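Local coordinates for manganese-dependent ADP-ribose/CDP-alcohol diphosphatase (Danio rerio, PDB 2NXF), which probably hydrolyses ADP-ribose, CDP-choline and related CDP-alcohols to nucleoside monophosphates at a dinuclear metal centre, at residues A[10-16]-A[57-63]; A[92-96]-A[225-229]; A[38-42]-A[79-83]; A[266-271]-A[282-288]; A[52-58]-A[88-93]. All coordinates share one frame; numbering follows the deposited sequence.

Contact 1 (A[10-16]-A[57-63]). With ZN (zinc ion), chain B; ZN (zinc ion), chain C; PO4 (phosphate ion), chain F.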
# COMPACT_ATOMS: atom_id res chain seq x y z
N LEU A 10 2.69 3.45 10.76
CA LEU A 10 1.95 3.14 9.52
C LEU A 10 1.22 4.37 9.02
O LEU A 10 0.59 5.08 9.81
CB LEU A 10 0.86 2.09 9.80
CG LEU A 10 1.33 0.69 10.07
CD1 LEU A 10 0.22 -0.12 10.74
CD2 LEU A 10 1.78 0.05 8.75
N ILE A 11 1.25 4.60 7.71
CA ILE A 11 0.53 5.75 7.14
C ILE A 11 0.26 5.43 5.67
O ILE A 11 1.00 4.66 5.06
CB ILE A 11 1.34 7.07 7.31
CG1 ILE A 11 0.43 8.31 7.19
CG2 ILE A 11 2.56 7.10 6.37
CD1 ILE A 11 1.09 9.61 7.74
N ALA A 12 -0.83 5.99 5.13
CA ALA A 12 -1.21 5.70 3.73
C ALA A 12 -1.62 6.97 3.00
O ALA A 12 -2.26 7.85 3.59
CB ALA A 12 -2.37 4.70 3.70
N ASP A 13 -1.25 7.03 1.73
CA ASP A 13 -1.89 7.97 0.76
C ASP A 13 -1.72 9.42 1.21
O ASP A 13 -2.71 10.18 1.27
CB ASP A 13 -3.37 7.60 0.51
CG ASP A 13 -3.51 6.25 -0.20
OD1 ASP A 13 -3.60 6.24 -1.42
OD2 ASP A 13 -3.44 5.20 0.46
N VAL A 14 -0.48 9.79 1.54
CA VAL A 14 -0.15 11.19 1.85
C VAL A 14 -0.54 12.07 0.64
O VAL A 14 -1.25 13.07 0.77
CB VAL A 14 1.34 11.35 2.23
CG1 VAL A 14 1.71 12.84 2.44
CG2 VAL A 14 1.69 10.53 3.48
N GLN A 15 -0.07 11.67 -0.55
CA GLN A 15 -0.45 12.31 -1.82
C GLN A 15 -0.22 13.82 -1.81
O GLN A 15 -1.04 14.59 -2.29
CB GLN A 15 -1.90 11.96 -2.23
CG GLN A 15 -1.88 10.85 -3.26
CD GLN A 15 -3.21 10.16 -3.46
OE1 GLN A 15 -3.48 9.12 -2.84
NE2 GLN A 15 -4.04 10.73 -4.32
N TYR A 16 0.93 14.21 -1.26
CA TYR A 16 1.30 15.63 -1.17
C TYR A 16 1.41 16.27 -2.55
O TYR A 16 1.86 15.63 -3.50
CB TYR A 16 2.65 15.78 -0.43
CG TYR A 16 3.15 17.19 -0.50
CD1 TYR A 16 2.53 18.20 0.24
CD2 TYR A 16 4.20 17.55 -1.36
CE1 TYR A 16 2.98 19.52 0.17
CE2 TYR A 16 4.63 18.86 -1.45
CZ TYR A 16 4.01 19.84 -0.68
OH TYR A 16 4.42 21.16 -0.76
N GLN A 57 5.10 3.03 4.87
CA GLN A 57 4.08 3.90 4.26
C GLN A 57 3.57 3.20 3.00
O GLN A 57 4.35 2.66 2.21
CB GLN A 57 4.55 5.33 4.03
CG GLN A 57 5.66 5.52 3.00
CD GLN A 57 5.15 5.65 1.56
OE1 GLN A 57 3.94 5.74 1.28
NE2 GLN A 57 6.09 5.69 0.62
N LEU A 58 2.25 3.23 2.85
CA LEU A 58 1.53 2.34 1.96
C LEU A 58 1.35 2.86 0.53
O LEU A 58 0.60 2.27 -0.27
CB LEU A 58 0.16 1.99 2.59
CG LEU A 58 0.12 0.82 3.61
CD1 LEU A 58 0.49 -0.51 2.93
CD2 LEU A 58 1.04 1.08 4.76
N GLY A 59 2.06 3.94 0.17
CA GLY A 59 2.10 4.37 -1.23
C GLY A 59 1.25 5.61 -1.47
O GLY A 59 0.57 6.10 -0.55
N ASP A 60 1.25 6.05 -2.73
CA ASP A 60 0.68 7.33 -3.13
C ASP A 60 1.22 8.42 -2.22
O ASP A 60 0.44 9.23 -1.71
CB ASP A 60 -0.86 7.31 -3.04
CG ASP A 60 -1.51 6.50 -4.16
OD1 ASP A 60 -0.80 5.96 -5.04
OD2 ASP A 60 -2.73 6.36 -4.14
N ILE A 61 2.55 8.46 -2.03
CA ILE A 61 3.14 9.47 -1.12
C ILE A 61 3.12 10.89 -1.73
O ILE A 61 3.07 11.87 -1.00
CB ILE A 61 4.54 9.05 -0.65
CG1 ILE A 61 4.89 9.75 0.67
CG2 ILE A 61 5.57 9.23 -1.79
CD1 ILE A 61 6.25 9.37 1.24
N ILE A 62 3.15 10.99 -3.07
CA ILE A 62 2.94 12.29 -3.71
C ILE A 62 1.90 12.14 -4.79
O ILE A 62 1.78 11.07 -5.38
CB ILE A 62 4.24 12.90 -4.32
CG1 ILE A 62 4.87 11.96 -5.36
CG2 ILE A 62 5.26 13.27 -3.22
CD1 ILE A 62 5.85 12.70 -6.30
N ASP A 63 1.14 13.19 -5.06
CA ASP A 63 0.03 13.07 -6.02
C ASP A 63 0.51 13.10 -7.47
O ASP A 63 1.50 13.77 -7.78
CB ASP A 63 -0.99 14.19 -5.81
CG ASP A 63 -2.32 13.88 -6.43
OD1 ASP A 63 -3.10 13.11 -5.82
OD2 ASP A 63 -2.58 14.37 -7.53
ZN ZN B . -4.37 7.34 -3.00
ZN ZN C . -3.87 4.65 -4.88
P PO4 F . -6.16 7.43 -5.79
O1 PO4 F . -7.54 7.01 -5.32
O2 PO4 F . -6.31 8.41 -6.93
O3 PO4 F . -5.40 8.19 -4.73
O4 PO4 F . -5.34 6.24 -6.19
O HOH W 1 1.77 7.76 1.39
O HOH W 2 -5.39 5.58 -3.67
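Asp13 and Asp60 lie side by side with their carboxylate planes almost perpendicular, and share a zinc ion through Asp13 OD1 and Asp60 OD2. Asp60 OD2 sits 2.2 Å from each of the two zinc ions and so bridges them. Gln15 OE1 joins the first zinc at 2.0 Å; His267 is its remaining protein ligand, and a phosphate and a water each bind both zincs. The hydrogen bond from Gln15 NE2 to Asp63 OD1 (3.0 Å, 174°) lies in the amide plane and fixes the amide with its oxygen toward the metal; Asp63 OD2 caps His65 N. His265 is the polar partner of Asp13 and His97 that of Asp60. Backbone bonds run from Leu58 N to Ile11 O (2.9 Å), Asp13 N to Gly59 O and Asp63 N to Tyr16 O. Apolar contact comes from Ala12 CB against Leu58 CB (3.9 Å) and Val14 against Ile61. Gly-Asp-Xaa-Xaa-Asp (59-63) and Asp-Xaa-Gln, a variant of the usual Asp-Xaa-His, help build the dinuclear site of calcineurin-like phosphoesterases.

Contact 2 (A[92-96]-A[225-229]). With ZN (zinc ion), chain C; PO4 (phosphate ion), chain F.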
# COMPACT_ATOMS: atom_id res chain seq x y z
N HIS A 92 8.87 1.81 1.81
CA HIS A 92 7.99 2.49 0.87
C HIS A 92 7.33 1.47 -0.05
O HIS A 92 8.02 0.73 -0.76
CB HIS A 92 8.79 3.47 -0.00
CG HIS A 92 9.55 4.48 0.79
ND1 HIS A 92 8.96 5.56 1.41
CD2 HIS A 92 10.88 4.58 1.05
CE1 HIS A 92 9.88 6.27 2.03
NE2 HIS A 92 11.06 5.70 1.84
N VAL A 93 6.00 1.47 -0.03
CA VAL A 93 5.18 0.70 -0.96
C VAL A 93 4.89 1.59 -2.16
O VAL A 93 4.60 2.77 -1.98
CB VAL A 93 3.86 0.26 -0.24
CG1 VAL A 93 2.90 -0.42 -1.22
CG2 VAL A 93 4.16 -0.66 0.92
N TRP A 94 4.99 1.04 -3.37
CA TRP A 94 4.66 1.83 -4.58
C TRP A 94 3.20 1.65 -4.98
O TRP A 94 2.71 0.52 -5.16
CB TRP A 94 5.58 1.52 -5.77
CG TRP A 94 7.03 1.74 -5.50
CD1 TRP A 94 7.59 2.39 -4.43
CD2 TRP A 94 8.11 1.34 -6.34
NE1 TRP A 94 8.97 2.38 -4.55
CE2 TRP A 94 9.32 1.73 -5.70
CE3 TRP A 94 8.18 0.65 -7.56
CZ2 TRP A 94 10.58 1.47 -6.25
CZ3 TRP A 94 9.45 0.38 -8.11
CH2 TRP A 94 10.63 0.80 -7.45
N GLY A 95 2.50 2.78 -5.07
CA GLY A 95 1.11 2.79 -5.53
C GLY A 95 0.92 3.50 -6.86
O GLY A 95 1.89 3.91 -7.54
N ASN A 96 -0.34 3.64 -7.28
CA ASN A 96 -0.61 4.24 -8.59
C ASN A 96 -0.01 5.63 -8.79
O ASN A 96 0.50 5.91 -9.86
CB ASN A 96 -2.10 4.18 -9.01
CG ASN A 96 -3.05 4.73 -7.96
OD1 ASN A 96 -2.96 4.38 -6.79
ND2 ASN A 96 -3.97 5.58 -8.40
N ILE A 225 1.87 -8.48 5.72
CA ILE A 225 1.99 -8.27 4.28
C ILE A 225 1.44 -6.90 3.95
O ILE A 225 0.37 -6.53 4.45
CB ILE A 225 1.22 -9.37 3.53
CG1 ILE A 225 1.78 -10.75 3.93
CG2 ILE A 225 1.32 -9.19 1.99
CD1 ILE A 225 0.90 -11.88 3.47
N PHE A 226 2.17 -6.16 3.12
CA PHE A 226 1.84 -4.77 2.81
C PHE A 226 1.69 -4.64 1.31
O PHE A 226 2.53 -5.15 0.56
CB PHE A 226 2.95 -3.83 3.29
CG PHE A 226 3.19 -3.88 4.77
CD1 PHE A 226 2.53 -3.03 5.64
CD2 PHE A 226 4.09 -4.83 5.31
CE1 PHE A 226 2.77 -3.09 7.02
CE2 PHE A 226 4.32 -4.88 6.69
CZ PHE A 226 3.66 -4.02 7.54
N SER A 227 0.64 -3.96 0.87
CA SER A 227 0.37 -3.81 -0.57
C SER A 227 -0.33 -2.47 -0.77
O SER A 227 -1.10 -2.07 0.09
CB SER A 227 -0.56 -4.96 -1.00
OG SER A 227 -1.15 -4.73 -2.28
N HIS A 228 -0.11 -1.78 -1.90
CA HIS A 228 -0.88 -0.54 -2.04
C HIS A 228 -2.37 -0.91 -2.11
O HIS A 228 -3.22 -0.22 -1.52
CB HIS A 228 -0.51 0.25 -3.29
CG HIS A 228 -1.22 1.56 -3.37
ND1 HIS A 228 -1.06 2.54 -2.40
CD2 HIS A 228 -2.10 2.04 -4.27
CE1 HIS A 228 -1.82 3.58 -2.73
NE2 HIS A 228 -2.46 3.30 -3.85
N LEU A 229 -2.67 -1.99 -2.82
CA LEU A 229 -4.06 -2.39 -3.07
C LEU A 229 -4.56 -3.45 -2.11
O LEU A 229 -3.87 -4.45 -1.83
CB LEU A 229 -4.21 -2.97 -4.50
CG LEU A 229 -3.90 -2.01 -5.65
CD1 LEU A 229 -4.08 -2.73 -7.01
CD2 LEU A 229 -4.76 -0.78 -5.58
ZN ZN C . -3.87 4.65 -4.88
P PO4 F . -6.16 7.43 -5.79
O1 PO4 F . -7.54 7.01 -5.32
O2 PO4 F . -6.31 8.41 -6.93
O3 PO4 F . -5.40 8.19 -4.73
O4 PO4 F . -5.34 6.24 -6.19
O HOH W 3 2.01 -2.33 -3.97
O HOH W 2 -5.39 5.58 -3.67
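Val93 begins the contact by pressing one methyl against the far backbone: with CG1 anti to its N (chi1 174°), CG1 comes within 3.4 Å of His228 N, while its other methyl, CG2, meets Phe226 CB at 4.1 Å, the two side chains crossing at about a right angle. Trp94 turns its indole away, toward helix 104-108, and its carbonyl O lies 3.7 Å from His228 CB. A water accepts from His228 N. Gly95 lays its CA over one face of the His228 imidazole, 3.6 Å from the ring centroid, in a CH-pi contact. Asn96 then closes on the metal: its CG stands between backbone N and carbonyl carbon (chi1 52°), and OD1 binds the second zinc at 2.1 Å, next to His228 NE2 at 2.2 Å. Asn96 ND2 donates to phosphate O4 (2.7 Å). His228 ND1 is hydrogen-bonded to Leu58 O, so NE2 is the nitrogen that faces the metal; Asp60 and His265 complete the protein ligands. Gly95 is the N-cap of helix 96-101, which follows strand 89-92, whereas His228 follows on from strand 222-227 of the second sheet, so the zinc joins loops from the two sheets.

Contact 3 (A[38-42]-A[79-83])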
# COMPACT_ATOMS: atom_id res chain seq x y z
N ASP A 38 1.55 18.56 6.60
CA ASP A 38 1.37 18.92 8.02
C ASP A 38 0.97 17.69 8.83
O ASP A 38 1.48 17.48 9.95
CB ASP A 38 0.31 20.01 8.17
CG ASP A 38 0.71 21.32 7.49
OD1 ASP A 38 1.92 21.63 7.42
OD2 ASP A 38 -0.20 22.05 7.05
N LEU A 39 0.07 16.87 8.29
CA LEU A 39 -0.29 15.62 8.95
C LEU A 39 0.91 14.68 9.03
O LEU A 39 1.17 14.06 10.07
CB LEU A 39 -1.49 14.93 8.25
CG LEU A 39 -2.81 15.71 8.36
CD1 LEU A 39 -3.93 14.92 7.69
CD2 LEU A 39 -3.23 16.02 9.80
N LEU A 40 1.66 14.57 7.93
CA LEU A 40 2.86 13.72 7.91
C LEU A 40 3.90 14.18 8.97
O LEU A 40 4.46 13.34 9.71
CB LEU A 40 3.48 13.71 6.51
CG LEU A 40 4.79 12.92 6.37
CD1 LEU A 40 4.59 11.47 6.84
CD2 LEU A 40 5.29 13.00 4.90
N ARG A 41 4.14 15.49 9.04
CA ARG A 41 5.06 16.07 10.02
C ARG A 41 4.66 15.72 11.45
O ARG A 41 5.50 15.37 12.28
CB ARG A 41 5.12 17.59 9.84
CG ARG A 41 6.12 18.33 10.76
CD ARG A 41 6.18 19.81 10.38
NE ARG A 41 6.10 19.98 8.92
CZ ARG A 41 5.12 20.60 8.28
NH1 ARG A 41 4.12 21.17 8.95
NH2 ARG A 41 5.15 20.67 6.95
N ASP A 42 3.36 15.82 11.73
CA ASP A 42 2.84 15.50 13.06
C ASP A 42 2.95 14.00 13.39
O ASP A 42 3.31 13.63 14.52
CB ASP A 42 1.41 15.96 13.25
CG ASP A 42 0.89 15.63 14.64
OD1 ASP A 42 1.24 16.35 15.60
OD2 ASP A 42 0.20 14.59 14.76
N VAL A 79 8.32 15.48 0.94
CA VAL A 79 7.86 14.41 1.81
C VAL A 79 9.01 13.60 2.38
O VAL A 79 8.93 13.13 3.53
CB VAL A 79 6.80 13.48 1.14
CG1 VAL A 79 5.53 14.27 0.80
CG2 VAL A 79 7.36 12.76 -0.08
N MSE A 80 10.09 13.44 1.61
CA MSE A 80 11.27 12.72 2.10
C MSE A 80 11.92 13.48 3.25
O MSE A 80 12.37 12.87 4.22
CB MSE A 80 12.30 12.45 0.98
CG MSE A 80 11.85 11.43 -0.08
SE MSE A 80 11.24 9.67 0.63
CE MSE A 80 12.55 9.37 1.87
N ALA A 81 11.95 14.82 3.16
CA ALA A 81 12.50 15.65 4.23
C ALA A 81 11.71 15.47 5.53
O ALA A 81 12.30 15.45 6.61
CB ALA A 81 12.54 17.11 3.82
N GLU A 82 10.38 15.35 5.43
CA GLU A 82 9.56 15.11 6.63
C GLU A 82 9.84 13.73 7.22
O GLU A 82 9.99 13.60 8.43
CB GLU A 82 8.06 15.26 6.35
CG GLU A 82 7.66 16.66 5.84
CD GLU A 82 7.91 17.77 6.84
OE1 GLU A 82 8.00 17.49 8.06
OE2 GLU A 82 8.03 18.94 6.40
N LEU A 83 9.93 12.72 6.36
CA LEU A 83 10.19 11.35 6.83
C LEU A 83 11.60 11.16 7.38
O LEU A 83 11.79 10.42 8.35
CB LEU A 83 9.90 10.33 5.73
CG LEU A 83 8.42 10.03 5.55
CD1 LEU A 83 8.21 9.29 4.23
CD2 LEU A 83 7.82 9.20 6.70
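Arg41 leaves its helix with CG anti to the backbone N (chi1 -177°) and then bends at chi3, while Glu82 folds at chi2 (-64°); the two turns bring the guanidinium edge to the carboxylate, whose plane is steeply inclined to it. Both Glu82 oxygens lie near Arg41 NE, OE1 at 3.2 Å and OE2 at 3.3 Å, and Arg41 NH2 reaches OE2 as well. Each of these bonds is weak, and since Arg41 was modelled in two conformers the pairing describes one of them. The same guanidinium holds Asp38 through a shorter bond, Arg41 NH1 to Asp38 OD1 (2.7 Å), making a three-residue salt-bridge network at the solvent-facing rim. The helices, 35-49 and 72-84, run nearly parallel here (18°, axes 9.5 Å apart), as expected for the connections of two successive beta-alpha-beta units packed on one side of the sheet. Below the charges the interface is apolar. Leu40 carries it: CD2 sits against Glu82 CB at 3.9 Å and near Val79 CB, and CD1 meets Leu83 CD2 at 4.0 Å, these two leucines crossing at about a right angle. Val79 also packs on Tyr16, and Leu83 on Ile61.

Contact 4 (A[266-271]-A[282-288]). With ZN (zinc ion), chain B.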
# COMPACT_ATOMS: atom_id res chain seq x y z
N ASP A 266 -7.79 2.69 -0.87
CA ASP A 266 -9.16 3.10 -0.58
C ASP A 266 -9.09 4.09 0.58
O ASP A 266 -8.94 3.68 1.74
CB ASP A 266 -10.02 1.88 -0.20
CG ASP A 266 -11.46 2.22 0.10
OD1 ASP A 266 -11.81 3.43 0.16
OD2 ASP A 266 -12.27 1.28 0.25
N HIS A 267 -9.20 5.38 0.26
CA HIS A 267 -8.96 6.43 1.27
C HIS A 267 -9.98 6.42 2.40
O HIS A 267 -9.74 7.00 3.44
CB HIS A 267 -8.96 7.82 0.62
CG HIS A 267 -7.93 7.99 -0.45
ND1 HIS A 267 -8.06 8.90 -1.48
CD2 HIS A 267 -6.74 7.35 -0.66
CE1 HIS A 267 -7.00 8.82 -2.27
NE2 HIS A 267 -6.19 7.89 -1.80
N ASP A 268 -11.14 5.79 2.17
CA ASP A 268 -12.17 5.64 3.20
C ASP A 268 -11.78 4.63 4.27
O ASP A 268 -12.37 4.63 5.37
CB ASP A 268 -13.48 5.18 2.56
CG ASP A 268 -14.25 6.31 1.88
OD1 ASP A 268 -13.82 7.49 1.92
OD2 ASP A 268 -15.34 6.01 1.34
N GLY A 269 -10.83 3.75 3.95
CA GLY A 269 -10.40 2.68 4.86
C GLY A 269 -11.41 1.55 4.98
O GLY A 269 -12.55 1.63 4.48
N GLY A 270 -11.00 0.48 5.65
CA GLY A 270 -11.87 -0.66 5.88
C GLY A 270 -11.09 -1.68 6.68
O GLY A 270 -9.87 -1.56 6.83
N ARG A 271 -11.78 -2.68 7.19
CA ARG A 271 -11.12 -3.75 7.95
C ARG A 271 -12.07 -4.92 8.11
O ARG A 271 -13.28 -4.73 8.22
CB ARG A 271 -10.68 -3.26 9.33
CG ARG A 271 -11.83 -2.64 10.16
CD ARG A 271 -11.30 -2.02 11.44
NE ARG A 271 -10.33 -0.94 11.17
CZ ARG A 271 -9.66 -0.31 12.12
NH1 ARG A 271 -9.85 -0.66 13.40
NH2 ARG A 271 -8.80 0.66 11.80
N THR A 282 -7.32 -1.87 5.77
CA THR A 282 -7.12 -0.86 4.74
C THR A 282 -7.08 0.50 5.44
O THR A 282 -8.07 0.93 6.01
CB THR A 282 -8.24 -0.89 3.68
OG1 THR A 282 -8.33 -2.22 3.14
CG2 THR A 282 -7.96 0.12 2.52
N LEU A 283 -5.91 1.13 5.43
CA LEU A 283 -5.72 2.37 6.16
C LEU A 283 -6.40 3.54 5.49
O LEU A 283 -6.30 3.73 4.27
CB LEU A 283 -4.22 2.68 6.27
CG LEU A 283 -3.41 1.75 7.17
CD1 LEU A 283 -1.93 2.05 6.97
CD2 LEU A 283 -3.83 1.94 8.65
N GLU A 284 -7.12 4.32 6.30
CA GLU A 284 -7.71 5.59 5.86
C GLU A 284 -6.62 6.49 5.29
O GLU A 284 -5.49 6.50 5.80
CB GLU A 284 -8.39 6.28 7.06
CG GLU A 284 -9.70 5.59 7.51
CD GLU A 284 -9.52 4.31 8.36
OE1 GLU A 284 -8.40 3.93 8.75
OE2 GLU A 284 -10.55 3.66 8.66
N GLY A 285 -6.96 7.26 4.25
CA GLY A 285 -5.92 8.00 3.52
C GLY A 285 -5.74 9.41 4.05
O GLY A 285 -6.71 10.14 4.29
N VAL A 286 -4.48 9.79 4.20
CA VAL A 286 -4.14 11.14 4.67
C VAL A 286 -4.69 12.22 3.75
O VAL A 286 -5.19 13.26 4.21
CB VAL A 286 -2.59 11.28 4.78
CG1 VAL A 286 -2.17 12.75 4.90
CG2 VAL A 286 -2.06 10.46 5.96
N ILE A 287 -4.62 11.96 2.45
CA ILE A 287 -5.04 13.00 1.48
C ILE A 287 -6.49 13.45 1.65
O ILE A 287 -6.80 14.60 1.40
CB ILE A 287 -4.75 12.58 0.03
CG1 ILE A 287 -5.02 13.72 -0.96
CG2 ILE A 287 -5.52 11.31 -0.36
CD1 ILE A 287 -4.13 14.96 -0.74
N GLU A 288 -7.38 12.55 2.09
CA GLU A 288 -8.79 12.96 2.24
C GLU A 288 -9.14 13.33 3.68
O GLU A 288 -10.31 13.47 4.01
CB GLU A 288 -9.73 11.90 1.67
CG GLU A 288 -9.65 11.90 0.13
CD GLU A 288 -10.48 10.84 -0.55
OE1 GLU A 288 -11.30 10.18 0.12
OE2 GLU A 288 -10.30 10.68 -1.78
ZN ZN B . -4.37 7.34 -3.00
O HOH W 4 -12.00 9.42 2.61
O HOH W 5 -12.53 7.94 -1.02
O HOH W 6 -12.94 4.51 8.03
O HOH W 7 -8.16 1.31 9.09
O HOH W 8 -11.11 0.67 8.89
O HOH W 2 -5.39 5.58 -3.67
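His267 and Glu288 make the central polar contact: ND1 donates to Glu288 OE2 at 2.9 Å, almost perfectly straight (178°) and in the ring plane, though it arrives from above the carboxylate plane, which stands nearly perpendicular to the imidazole. His267 NE2 binds the first zinc at 2.2 Å. Backbone hydrogen bonds tie the segments at two places. Gly270 and Thr282 form a hydrogen-bonded antiparallel pair, Thr282 N to Gly270 O (2.8 Å) and the reverse bond from Gly270 N to Thr282 O; within the Asp266-Gly269 beta turn, His267 O accepts from Gly285 N (2.9 Å). Van der Waals contact is supplied by Ile287, whose CG2 lies over one face of the His267 ring, 3.7 Å from its centroid, and by Thr282 CG2 against Asp266 CB. Two waters, one weakly bound to Asp268, link Asp268 OD1 with Glu288 OE1, like-charged atoms 4.1 Å apart. Arg29 bridges to Asp268 and Arg31 to Glu288 OE2, the oxygen that also accepts from His267; two more waters connect Glu284 with Arg271. In the last histidine of the Gly-His-Xaa-His motif, a first-shell ligand thus meets a second-shell acid: the ND1 bond helps fix the ring's rotation with NE2 toward the zinc, and the acid may make the imidazole a somewhat better donor, an effect Arg31 would temper.

Contact 5 (A[52-58]-A[88-93])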
# COMPACT_ATOMS: atom_id res chain seq x y z
N VAL A 52 9.74 4.53 17.61
CA VAL A 52 9.38 3.43 16.66
C VAL A 52 10.65 2.87 15.99
O VAL A 52 11.62 3.62 15.80
CB VAL A 52 8.34 3.80 15.55
CG1 VAL A 52 7.06 4.39 16.17
CG2 VAL A 52 8.94 4.75 14.51
N GLN A 53 10.64 1.59 15.63
CA GLN A 53 11.83 0.96 15.06
C GLN A 53 11.90 1.08 13.54
O GLN A 53 12.98 0.91 12.96
CB GLN A 53 11.92 -0.49 15.52
CG GLN A 53 12.32 -0.61 16.99
CD GLN A 53 11.90 -1.92 17.61
OE1 GLN A 53 10.75 -2.08 18.03
NE2 GLN A 53 12.84 -2.86 17.71
N CYS A 54 10.76 1.36 12.92
CA CYS A 54 10.68 1.69 11.48
C CYS A 54 9.31 2.26 11.17
O CYS A 54 8.45 2.36 12.05
CB CYS A 54 10.98 0.48 10.59
SG CYS A 54 9.68 -0.77 10.49
N VAL A 55 9.13 2.70 9.93
CA VAL A 55 7.84 3.17 9.46
C VAL A 55 7.58 2.42 8.15
O VAL A 55 8.51 2.17 7.39
CB VAL A 55 7.86 4.71 9.20
CG1 VAL A 55 6.56 5.19 8.56
CG2 VAL A 55 8.15 5.48 10.54
N VAL A 56 6.33 2.04 7.92
CA VAL A 56 5.90 1.54 6.61
C VAL A 56 4.85 2.50 6.06
O VAL A 56 3.84 2.78 6.73
CB VAL A 56 5.32 0.12 6.68
CG1 VAL A 56 5.03 -0.39 5.26
CG2 VAL A 56 6.27 -0.85 7.40
N GLN A 57 5.10 3.03 4.87
CA GLN A 57 4.08 3.90 4.26
C GLN A 57 3.57 3.20 3.00
O GLN A 57 4.35 2.66 2.21
CB GLN A 57 4.55 5.33 4.03
CG GLN A 57 5.66 5.52 3.00
CD GLN A 57 5.15 5.65 1.56
OE1 GLN A 57 3.94 5.74 1.28
NE2 GLN A 57 6.09 5.69 0.62
N LEU A 58 2.25 3.23 2.85
CA LEU A 58 1.53 2.34 1.96
C LEU A 58 1.35 2.86 0.53
O LEU A 58 0.60 2.27 -0.27
CB LEU A 58 0.16 1.99 2.59
CG LEU A 58 0.12 0.82 3.61
CD1 LEU A 58 0.49 -0.51 2.93
CD2 LEU A 58 1.04 1.08 4.76
N VAL A 88 14.66 6.77 11.48
CA VAL A 88 14.65 5.30 11.38
C VAL A 88 14.33 4.88 9.96
O VAL A 88 13.90 5.70 9.15
CB VAL A 88 13.66 4.61 12.37
CG1 VAL A 88 14.12 4.75 13.83
CG2 VAL A 88 12.24 5.09 12.15
N ASP A 89 14.52 3.60 9.67
CA ASP A 89 14.22 3.05 8.35
C ASP A 89 12.76 3.29 8.01
O ASP A 89 11.88 3.03 8.83
CB ASP A 89 14.45 1.53 8.32
CG ASP A 89 15.92 1.15 8.32
OD1 ASP A 89 16.81 2.02 8.13
OD2 ASP A 89 16.20 -0.06 8.52
N VAL A 90 12.51 3.75 6.78
CA VAL A 90 11.15 3.86 6.26
C VAL A 90 11.03 2.91 5.07
O VAL A 90 11.90 2.87 4.18
CB VAL A 90 10.81 5.31 5.83
CG1 VAL A 90 9.38 5.39 5.31
CG2 VAL A 90 11.00 6.27 7.02
N HIS A 91 9.96 2.13 5.06
CA HIS A 91 9.71 1.18 3.97
C HIS A 91 8.60 1.74 3.11
O HIS A 91 7.55 2.14 3.62
CB HIS A 91 9.36 -0.19 4.54
CG HIS A 91 10.50 -0.81 5.27
ND1 HIS A 91 11.50 -1.51 4.63
CD2 HIS A 91 10.86 -0.74 6.58
CE1 HIS A 91 12.41 -1.88 5.52
NE2 HIS A 91 12.04 -1.44 6.71
N HIS A 92 8.87 1.81 1.81
CA HIS A 92 7.99 2.49 0.87
C HIS A 92 7.33 1.47 -0.05
O HIS A 92 8.02 0.73 -0.76
CB HIS A 92 8.79 3.47 -0.00
CG HIS A 92 9.55 4.48 0.79
ND1 HIS A 92 8.96 5.56 1.41
CD2 HIS A 92 10.88 4.58 1.05
CE1 HIS A 92 9.88 6.27 2.03
NE2 HIS A 92 11.06 5.70 1.84
N VAL A 93 6.00 1.47 -0.03
CA VAL A 93 5.18 0.70 -0.96
C VAL A 93 4.89 1.59 -2.16
O VAL A 93 4.60 2.77 -1.98
CB VAL A 93 3.86 0.26 -0.24
CG1 VAL A 93 2.90 -0.42 -1.22
CG2 VAL A 93 4.16 -0.66 0.92
O HOH W 9 15.56 1.80 11.60
O HOH W 10 5.96 5.20 -2.12
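Strands 54-57 and 89-92 run parallel, their axes 4.6 Å apart at closest approach and inclined by 17°, held by hydrogen bonds from Val55 N to Asp89 O, His91 N to Val55 O (2.7 Å), Gln57 N to His91 O and Val93 N to Gln57 O. On the face carrying Val55 and Gln57, Val55 CB meets Val90 CG2 at 4.1 Å. Further along, Gln57 starts between the backbone N and the carbonyl carbon (chi1 66°) and bends again at chi2, so that its amide turns across to His92: NE2 donates to ND1 at 3.0 Å, nearly straight and in the plane of the imidazole, although amide and ring planes are 61° apart. A water accepts from the same NE2 and donates to Val93 O, and Gln57 OE1 takes Gly59 N, so both ends of the amide are gripped. The reverse face bears Val56 and His91, the latter bonded to Tyr134 and stacked on Phe136; Cys54 SG approaches the His91 ring at its edge, 4.1 Å from CD2. At the two ends Val88 CG2 meets Val52 CG2, and Leu58 CD1 lies alongside Val93 CG2 at 4.2 Å. Helix 72-84 packs on the Gln57 and His92 face and the second sheet on the Val56 and His91 face; strand 89-92 is outermost in its sheet, beside 54-57, in the alpha-beta-beta-alpha sandwich of metallophosphoesterases.

Contacts 1, 2 and 4 surround the dinuclear zinc centre, with centres 9 to 13 Å apart, and one water belongs to all three. Contact 5 shares Gln57 and Leu58 with contact 1 and His92 and Val93 with contact 2, so strands 54-57 and 89-92 run straight into metal-binding loops. Contact 3 lies about 11 Å from contact 1, centre to centre, where helices 35-49 and 72-84 cover the sheet that holds strands 6-11, 54-57 and 89-92. Along the chain contacts 1, 3 and 5 alternate their segments, as consecutive beta-alpha-beta units do; contact 2 then reaches the second sheet, and contact 4 comes last, returning to contact 1 through the Ile287 N to Asp13 O bond. Ligands from both halves thus converge at the loop ends of the two sheets.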